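Local coordinates for cycloalternan-forming enzyme (PDB 5F7U), which belongs to glycosyl hydrolase family 31 and combines a TIM-barrel domain with several all-beta domains, including a family 6 carbohydrate-binding module, at residues Tyr114-Tyr120 / Asn233-Gln239; Ser201-Met205 / Ser217-Ala222; Thr244-Phe250 / Ile260-Gly264. The protein carries 1 engineered substitution. All blocks are in the same frame, centred on the assembly; numbering follows the deposited sequence. Where two conformers were deposited one is given.

The three contacts illustrate how a beta-rich region joins segments close and distant in sequence. From the N terminus, strand 106-129 supplies residues 114-120, which meet residues 233-239 only after 112 further residues; contact 1 closes that long loop. Nested inside it, contact 2 (201-205 with 217-222) closes a short loop within the hairpin of strands 203-209 and 214-229. Strand 214-229 lies beside both strands of contact 1, so the two contacts share one antiparallel sheet, their centres about 20 Å apart. Contact 3 (244-250 with 260-264) follows in series, joining the loops before and after strand 250-254, where the beta region approaches helix 607-622.

Contact 1: residues Tyr114-Tyr120 / Asn233-Gln239; sequences YVTDWEY and NVINQYQ
Strands two places apart in a sheet lie too far apart to pair by backbone; segments 114-120 and 233-239 meet mainly through side chains and water. Strands 117-120 and 235-239 run in roughly the same direction, 42° apart, their axes approaching to 8.9 Å. CA pairs run from Tyr-114 with Val-234 (7.2 Å) to Tyr-120 with Gln-239 (9.0 Å). Tyr-114, in the m rotamer (chi2 -90°), receives CB of Asn-233 over its ring face, a CH-pi contact 3.9 Å from the centroid, while its CD2 touches Val-234 CG1 at 3.7 Å. Thr-116 (p) sets CG2 3.9 Å from Val-234 CG2; water 1 links its OG1 (2.7 Å) to Asn-236 ND2 (2.8 Å). Trp-118 (m, chi2 98°) carries Gln-239 over one indole face, with NE2 3.3 Å from Trp-118 CD2. Gln-239 reaches there with chi1 69°, chi2 176° and chi3 -79°. Water 2 lies 2.9 Å from both Gln-239 OE1 and Tyr-120 OH; Gln-239 OE1 also accepts from Asn-241. Leu-228 touches Thr-116, Trp-118 and Gln-237. This is next-but-one packing on a large antiparallel sheet, across strand 214-229, with 233-239 in the galactose mutarotase-like region.

Contact 2: residues Ser201-Met205 / Ser217-Ala222; sequences SPYRM and SEYTTA
Arg-204 lies extended across the backbone of residues 218-220, with chi1 to chi3 all t and chi4 at -98°. Its NE and NH2 both donate to Glu-218 O, at 2.9 and 3.0 Å, and NE adds a weak bond to Tyr-219 O at 3.5 Å. Thr-220 OG1 sits over one face of the guanidinium, whose NH1 forms a salt bridge with Glu-206. The segments belong to the beta hairpin of strands 203-209 and 214-229 in the galactose mutarotase-like region, and only one backbone-to-backbone hydrogen bond joins them: Glu-218 N donates to Met-205 O at 2.9 Å. In the reverse direction Met-205 N donates to the Glu-218 side chain, to OE1 at 2.9 Å, while Glu-218 O faces the arginine. CA atoms of Met-205 and Glu-218 are 5.7 Å apart. Glu-218 (chi1 m, chi2 t, chi3 -8°) takes a further bond at OE2 from Tyr-203 OH, 2.7 Å, with Tyr-203 in the t rotamer; Asn-240 also binds OE2. Water 3 donates to Tyr-203 O (2.9 Å) and Glu-218 OE1 (3.0 Å). Past Glu-218 a type I turn, Tyr-219 to Ala-222, is closed by Ala-222 N to Tyr-219 O at 3.0 Å. Ala-222, at phi/psi 56/-152, points CB toward the other segment, 3.7 Å from CG of Pro-202, which follows a cis peptide bond.

Contact 3: residues Thr244-Phe250 / Ile260-Gly264; sequences TPSDEAF and INQRG
A single arginine side chain ties together the two ends of a turn in the other loop: Arg-263, with chi1 to chi3 all t and chi4 84°, places NH1 to donate to Thr-244 OG1 at 3.0 Å and Glu-248 O at 2.9 Å. The type I turn, Pro-245 to Glu-248, is closed by Glu-248 N to Pro-245 O at 3.1 Å, and Thr-244 OG1 donates to Glu-248 OE1 at 2.6 Å. Asn-261 (chi1 t, chi2 1°) puts its side chain in the place of a backbone acceptor. Its OD1 accepts from Arg-263 N at 3.1 Å, an Asx turn, and from Phe-250 N at 3.1 Å; Gln-262 N donates to Phe-250 O at 2.8 Å. CA atoms of Phe-250 and Asn-261 are 5.2 Å apart. Water 4 joins Glu-248 O to Asn-261 ND2, 2.9 Å from each; ND2 also donates to Asp-735. Both loops lie in the galactose mutarotase-like region: Phe-250 makes edge-to-face contacts with Phe-291 and Tyr-319 of neighbouring strands, while Ile-260 packs on helix 607-622 of the TIM-barrel domain.

Contact 1: residues Tyr114-Tyr120 / Asn233-Gln239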
# COMPACT_ATOMS: atom_id res chain seq x y z
N TYR A 114 12.56 13.07 -36.22
CA TYR A 114 14.00 12.87 -36.35
C TYR A 114 14.29 11.39 -36.09
O TYR A 114 13.91 10.85 -35.05
CB TYR A 114 14.76 13.73 -35.35
CG TYR A 114 14.40 15.20 -35.40
CD1 TYR A 114 15.08 16.09 -36.25
CD2 TYR A 114 13.38 15.72 -34.57
CE1 TYR A 114 14.73 17.43 -36.30
CE2 TYR A 114 13.04 17.06 -34.61
CZ TYR A 114 13.72 17.91 -35.47
OH TYR A 114 13.38 19.25 -35.49
N VAL A 115 14.96 10.76 -37.04
CA VAL A 115 15.14 9.32 -37.00
C VAL A 115 16.33 8.98 -36.11
O VAL A 115 17.44 9.50 -36.27
CB VAL A 115 15.26 8.75 -38.42
CG1 VAL A 115 15.49 7.25 -38.38
CG2 VAL A 115 13.99 9.08 -39.21
N THR A 116 16.08 8.08 -35.16
CA THR A 116 17.01 7.82 -34.07
C THR A 116 17.62 6.41 -34.12
O THR A 116 17.12 5.53 -34.83
CB THR A 116 16.27 7.97 -32.73
OG1 THR A 116 15.11 7.13 -32.75
CG2 THR A 116 15.84 9.43 -32.51
N ASP A 117 18.71 6.23 -33.38
CA ASP A 117 19.22 4.91 -33.06
C ASP A 117 19.92 4.95 -31.72
O ASP A 117 20.23 6.04 -31.21
CB ASP A 117 20.16 4.37 -34.18
CG ASP A 117 20.16 2.84 -34.27
OD1 ASP A 117 19.70 2.13 -33.34
OD2 ASP A 117 20.65 2.32 -35.30
N TRP A 118 20.13 3.78 -31.14
CA TRP A 118 20.78 3.65 -29.83
C TRP A 118 22.28 3.92 -29.88
O TRP A 118 22.97 3.48 -30.81
CB TRP A 118 20.49 2.27 -29.22
CG TRP A 118 19.06 2.15 -28.78
CD1 TRP A 118 18.02 1.57 -29.47
CD2 TRP A 118 18.50 2.68 -27.58
NE1 TRP A 118 16.85 1.69 -28.75
CE2 TRP A 118 17.11 2.38 -27.60
CE3 TRP A 118 19.04 3.40 -26.50
CZ2 TRP A 118 16.26 2.75 -26.55
CZ3 TRP A 118 18.18 3.78 -25.45
CH2 TRP A 118 16.80 3.45 -25.49
N GLU A 119 22.75 4.66 -28.88
CA GLU A 119 24.18 4.83 -28.60
C GLU A 119 24.38 4.41 -27.16
O GLU A 119 23.51 4.67 -26.31
CB GLU A 119 24.59 6.29 -28.77
CG GLU A 119 24.41 6.82 -30.19
CD GLU A 119 24.79 8.28 -30.35
OE1 GLU A 119 25.02 9.00 -29.34
OE2 GLU A 119 24.83 8.73 -31.51
N TYR A 120 25.48 3.73 -26.88
CA TYR A 120 25.73 3.21 -25.53
C TYR A 120 27.07 3.68 -25.03
O TYR A 120 27.92 4.05 -25.81
CB TYR A 120 25.70 1.68 -25.51
CG TYR A 120 24.40 1.06 -25.95
CD1 TYR A 120 23.38 0.83 -25.02
CD2 TYR A 120 24.19 0.70 -27.30
CE1 TYR A 120 22.17 0.25 -25.41
CE2 TYR A 120 22.98 0.13 -27.70
CZ TYR A 120 21.98 -0.09 -26.74
OH TYR A 120 20.79 -0.66 -27.13
N ASN A 233 19.51 16.55 -32.71
CA ASN A 233 18.35 17.34 -32.30
C ASN A 233 17.63 16.77 -31.08
O ASN A 233 17.10 17.53 -30.27
CB ASN A 233 17.34 17.41 -33.45
CG ASN A 233 17.88 18.15 -34.66
OD1 ASN A 233 17.90 19.39 -34.69
ND2 ASN A 233 18.29 17.40 -35.69
N VAL A 234 17.58 15.45 -30.97
CA VAL A 234 16.75 14.78 -29.97
C VAL A 234 17.45 13.65 -29.23
O VAL A 234 18.29 12.96 -29.82
CB VAL A 234 15.41 14.22 -30.55
CG1 VAL A 234 14.51 15.35 -31.03
CG2 VAL A 234 15.66 13.22 -31.69
N ILE A 235 17.10 13.49 -27.95
CA ILE A 235 17.31 12.25 -27.17
C ILE A 235 15.91 11.83 -26.72
O ILE A 235 15.25 12.55 -25.95
CB ILE A 235 18.28 12.43 -25.97
CG1 ILE A 235 19.70 12.75 -26.50
CG2 ILE A 235 18.24 11.20 -25.06
CD1 ILE A 235 20.65 13.35 -25.49
N ASN A 236 15.42 10.70 -27.25
CA ASN A 236 14.02 10.30 -27.05
C ASN A 236 13.79 9.24 -25.99
O ASN A 236 12.65 9.07 -25.51
CB ASN A 236 13.38 9.83 -28.37
CG ASN A 236 13.05 10.98 -29.31
OD1 ASN A 236 12.99 12.13 -28.88
ND2 ASN A 236 12.83 10.68 -30.59
N GLN A 237 14.85 8.51 -25.65
CA GLN A 237 14.74 7.45 -24.64
C GLN A 237 16.09 7.17 -24.01
O GLN A 237 17.13 7.45 -24.61
CB GLN A 237 14.23 6.14 -25.25
CG GLN A 237 12.73 6.08 -25.57
CD GLN A 237 12.26 4.67 -25.88
OE1 GLN A 237 13.00 3.86 -26.48
NE2 GLN A 237 11.01 4.37 -25.49
N TYR A 238 16.06 6.61 -22.79
CA TYR A 238 17.25 6.10 -22.12
C TYR A 238 17.02 4.66 -21.74
O TYR A 238 15.88 4.24 -21.55
CB TYR A 238 17.46 6.84 -20.80
CG TYR A 238 18.04 8.21 -20.90
CD1 TYR A 238 19.40 8.39 -21.17
CD2 TYR A 238 17.24 9.35 -20.68
CE1 TYR A 238 19.95 9.66 -21.24
CE2 TYR A 238 17.79 10.64 -20.76
CZ TYR A 238 19.14 10.78 -21.03
OH TYR A 238 19.71 12.04 -21.09
N GLN A 239 18.10 3.90 -21.59
CA GLN A 239 17.97 2.56 -20.99
C GLN A 239 19.20 2.20 -20.18
O GLN A 239 20.30 2.71 -20.43
CB GLN A 239 17.71 1.48 -22.06
CG GLN A 239 18.90 1.20 -22.98
CD GLN A 239 18.59 0.07 -23.93
OE1 GLN A 239 18.66 -1.10 -23.56
NE2 GLN A 239 18.23 0.40 -25.16
O HOH W 1 12.89 8.01 -31.52
O HOH W 2 20.20 -2.81 -25.34

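Contact 2: residues Ser201-Met205 / Ser217-Ala222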
# COMPACT_ATOMS: atom_id res chain seq x y z
N SER A 201 36.80 -0.81 -19.02
CA SER A 201 36.85 -1.19 -20.43
C SER A 201 36.43 -2.65 -20.63
O SER A 201 37.27 -3.54 -20.47
CB SER A 201 38.24 -0.91 -21.00
OG SER A 201 38.29 -1.22 -22.39
N PRO A 202 35.17 -2.91 -20.99
CA PRO A 202 34.12 -1.90 -21.13
C PRO A 202 33.56 -1.45 -19.77
O PRO A 202 33.73 -2.17 -18.76
CB PRO A 202 33.04 -2.63 -21.94
CG PRO A 202 33.24 -4.06 -21.60
CD PRO A 202 34.72 -4.24 -21.45
N TYR A 203 32.95 -0.27 -19.75
CA TYR A 203 32.30 0.26 -18.55
C TYR A 203 31.29 -0.76 -18.03
O TYR A 203 30.47 -1.25 -18.80
CB TYR A 203 31.61 1.60 -18.83
CG TYR A 203 30.54 1.90 -17.81
CD1 TYR A 203 30.88 2.32 -16.51
CD2 TYR A 203 29.18 1.68 -18.11
CE1 TYR A 203 29.88 2.55 -15.56
CE2 TYR A 203 28.18 1.92 -17.16
CZ TYR A 203 28.55 2.34 -15.88
OH TYR A 203 27.58 2.55 -14.93
N ARG A 204 31.37 -1.09 -16.75
CA ARG A 204 30.36 -1.94 -16.09
C ARG A 204 30.42 -1.71 -14.60
O ARG A 204 31.49 -1.83 -13.98
CB ARG A 204 30.60 -3.43 -16.41
CG ARG A 204 29.50 -4.32 -15.87
CD ARG A 204 29.72 -5.78 -16.25
NE ARG A 204 28.73 -6.56 -15.51
CZ ARG A 204 28.97 -7.19 -14.36
NH1 ARG A 204 30.21 -7.22 -13.86
NH2 ARG A 204 27.98 -7.83 -13.76
N MET A 205 29.25 -1.38 -14.02
CA MET A 205 29.13 -1.11 -12.59
C MET A 205 28.56 -2.30 -11.83
O MET A 205 27.58 -2.90 -12.27
CB MET A 205 28.21 0.09 -12.37
CG MET A 205 28.03 0.47 -10.91
SD MET A 205 26.85 1.79 -10.65
CE MET A 205 27.71 3.19 -11.36
N SER A 217 24.04 -5.45 -10.35
CA SER A 217 25.11 -5.08 -11.26
C SER A 217 24.53 -4.92 -12.62
O SER A 217 23.49 -5.50 -12.93
CB SER A 217 26.19 -6.16 -11.30
OG SER A 217 25.66 -7.41 -11.67
N GLU A 218 25.24 -4.16 -13.45
CA GLU A 218 24.86 -4.05 -14.85
C GLU A 218 25.10 -5.34 -15.61
O GLU A 218 25.90 -6.20 -15.18
CB GLU A 218 25.58 -2.87 -15.49
CG GLU A 218 25.00 -1.52 -15.05
CD GLU A 218 25.96 -0.37 -15.35
OE1 GLU A 218 27.10 -0.63 -15.76
OE2 GLU A 218 25.56 0.80 -15.17
N TYR A 219 24.41 -5.48 -16.74
CA TYR A 219 24.50 -6.70 -17.54
C TYR A 219 25.94 -6.95 -18.01
O TYR A 219 26.68 -5.99 -18.26
CB TYR A 219 23.48 -6.69 -18.68
CG TYR A 219 23.11 -8.09 -19.11
CD1 TYR A 219 22.34 -8.93 -18.28
CD2 TYR A 219 23.53 -8.60 -20.34
CE1 TYR A 219 22.01 -10.22 -18.66
CE2 TYR A 219 23.19 -9.90 -20.74
CZ TYR A 219 22.44 -10.71 -19.90
OH TYR A 219 22.11 -11.99 -20.29
N THR A 220 26.31 -8.23 -18.06
CA THR A 220 27.72 -8.67 -18.13
C THR A 220 28.39 -8.36 -19.45
O THR A 220 29.61 -8.28 -19.51
CB THR A 220 27.89 -10.19 -17.84
OG1 THR A 220 29.28 -10.48 -17.62
CG2 THR A 220 27.37 -11.06 -19.00
N THR A 221 27.60 -8.19 -20.50
CA THR A 221 28.14 -7.92 -21.83
C THR A 221 28.44 -6.44 -21.93
O THR A 221 29.01 -5.98 -22.93
CB THR A 221 27.18 -8.36 -22.95
OG1 THR A 221 25.91 -7.76 -22.76
CG2 THR A 221 27.04 -9.89 -23.00
N ALA A 222 28.06 -5.70 -20.88
CA ALA A 222 28.23 -4.25 -20.77
C ALA A 222 27.56 -3.58 -21.98
O ALA A 222 26.60 -4.15 -22.53
CB ALA A 222 29.70 -3.88 -20.60
O HOH W 3 27.59 -1.69 -18.55

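Contact 3: residues Thr244-Phe250 / Ile260-Gly264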
# COMPACT_ATOMS: atom_id res chain seq x y z
N THR A 244 20.38 -10.33 -13.31
CA THR A 244 19.54 -10.79 -12.21
C THR A 244 19.50 -12.32 -12.09
O THR A 244 19.15 -13.00 -13.07
CB THR A 244 18.11 -10.19 -12.28
OG1 THR A 244 17.29 -10.84 -11.30
CG2 THR A 244 17.49 -10.35 -13.69
N PRO A 245 19.83 -12.86 -10.90
CA PRO A 245 19.78 -14.30 -10.67
C PRO A 245 18.32 -14.81 -10.69
O PRO A 245 17.39 -14.03 -10.49
CB PRO A 245 20.39 -14.47 -9.27
CG PRO A 245 20.14 -13.16 -8.60
CD PRO A 245 20.21 -12.11 -9.68
N SER A 246 18.15 -16.10 -10.95
CA SER A 246 16.82 -16.69 -11.16
C SER A 246 15.86 -16.44 -9.99
O SER A 246 14.65 -16.27 -10.21
CB SER A 246 16.91 -18.19 -11.44
OG SER A 246 17.60 -18.43 -12.66
N ASP A 247 16.39 -16.42 -8.77
CA ASP A 247 15.55 -16.29 -7.58
C ASP A 247 15.19 -14.88 -7.18
O ASP A 247 14.47 -14.69 -6.21
CB ASP A 247 16.13 -17.05 -6.39
CG ASP A 247 17.50 -16.56 -5.97
OD1 ASP A 247 18.13 -15.72 -6.65
OD2 ASP A 247 17.99 -17.08 -4.96
N GLU A 248 15.67 -13.88 -7.91
CA GLU A 248 15.45 -12.50 -7.46
C GLU A 248 13.99 -12.08 -7.63
O GLU A 248 13.40 -12.31 -8.68
CB GLU A 248 16.39 -11.53 -8.19
CG GLU A 248 16.40 -10.15 -7.51
CD GLU A 248 17.41 -9.19 -8.11
OE1 GLU A 248 17.97 -9.47 -9.19
OE2 GLU A 248 17.62 -8.12 -7.49
N ALA A 249 13.40 -11.54 -6.55
CA ALA A 249 12.02 -11.05 -6.57
C ALA A 249 12.00 -9.53 -6.60
O ALA A 249 12.90 -8.88 -6.01
CB ALA A 249 11.26 -11.56 -5.36
N PHE A 250 11.00 -8.96 -7.28
CA PHE A 250 10.92 -7.51 -7.48
C PHE A 250 9.55 -6.99 -7.07
O PHE A 250 8.53 -7.39 -7.64
CB PHE A 250 11.15 -7.16 -8.95
CG PHE A 250 12.48 -7.62 -9.47
CD1 PHE A 250 13.65 -6.92 -9.14
CD2 PHE A 250 12.56 -8.73 -10.33
CE1 PHE A 250 14.89 -7.33 -9.65
CE2 PHE A 250 13.80 -9.15 -10.83
CZ PHE A 250 14.96 -8.44 -10.50
N ILE A 260 2.32 -9.47 -6.73
CA ILE A 260 3.23 -8.69 -5.87
C ILE A 260 4.71 -8.79 -6.28
O ILE A 260 5.52 -7.96 -5.88
CB ILE A 260 3.01 -8.96 -4.35
CG1 ILE A 260 3.24 -10.42 -3.98
CG2 ILE A 260 1.61 -8.48 -3.95
CD1 ILE A 260 4.65 -10.75 -3.55
N ASN A 261 5.04 -9.83 -7.03
CA ASN A 261 6.41 -10.03 -7.50
C ASN A 261 6.41 -9.91 -9.02
O ASN A 261 5.89 -10.76 -9.72
CB ASN A 261 6.89 -11.42 -7.06
CG ASN A 261 8.26 -11.78 -7.62
OD1 ASN A 261 8.90 -10.99 -8.34
ND2 ASN A 261 8.71 -12.98 -7.31
N GLN A 262 7.00 -8.84 -9.53
CA GLN A 262 6.92 -8.52 -10.96
C GLN A 262 7.91 -9.27 -11.84
O GLN A 262 7.95 -9.03 -13.03
CB GLN A 262 7.07 -7.00 -11.18
CG GLN A 262 5.94 -6.17 -10.53
CD GLN A 262 4.56 -6.40 -11.15
OE1 GLN A 262 4.44 -6.72 -12.33
NE2 GLN A 262 3.52 -6.20 -10.36
N ARG A 263 8.69 -10.21 -11.29
CA ARG A 263 9.59 -10.98 -12.15
C ARG A 263 8.79 -11.66 -13.26
O ARG A 263 7.78 -12.29 -13.00
CB ARG A 263 10.43 -12.00 -11.37
CG ARG A 263 11.62 -12.51 -12.19
CD ARG A 263 12.30 -13.75 -11.60
NE ARG A 263 13.48 -14.05 -12.40
CZ ARG A 263 14.66 -13.45 -12.21
NH1 ARG A 263 14.81 -12.55 -11.24
NH2 ARG A 263 15.68 -13.74 -13.02
N GLY A 264 9.25 -11.49 -14.50
CA GLY A 264 8.59 -12.02 -15.69
C GLY A 264 7.76 -11.01 -16.46
O GLY A 264 7.38 -11.29 -17.61
O HOH W 4 11.25 -14.22 -8.05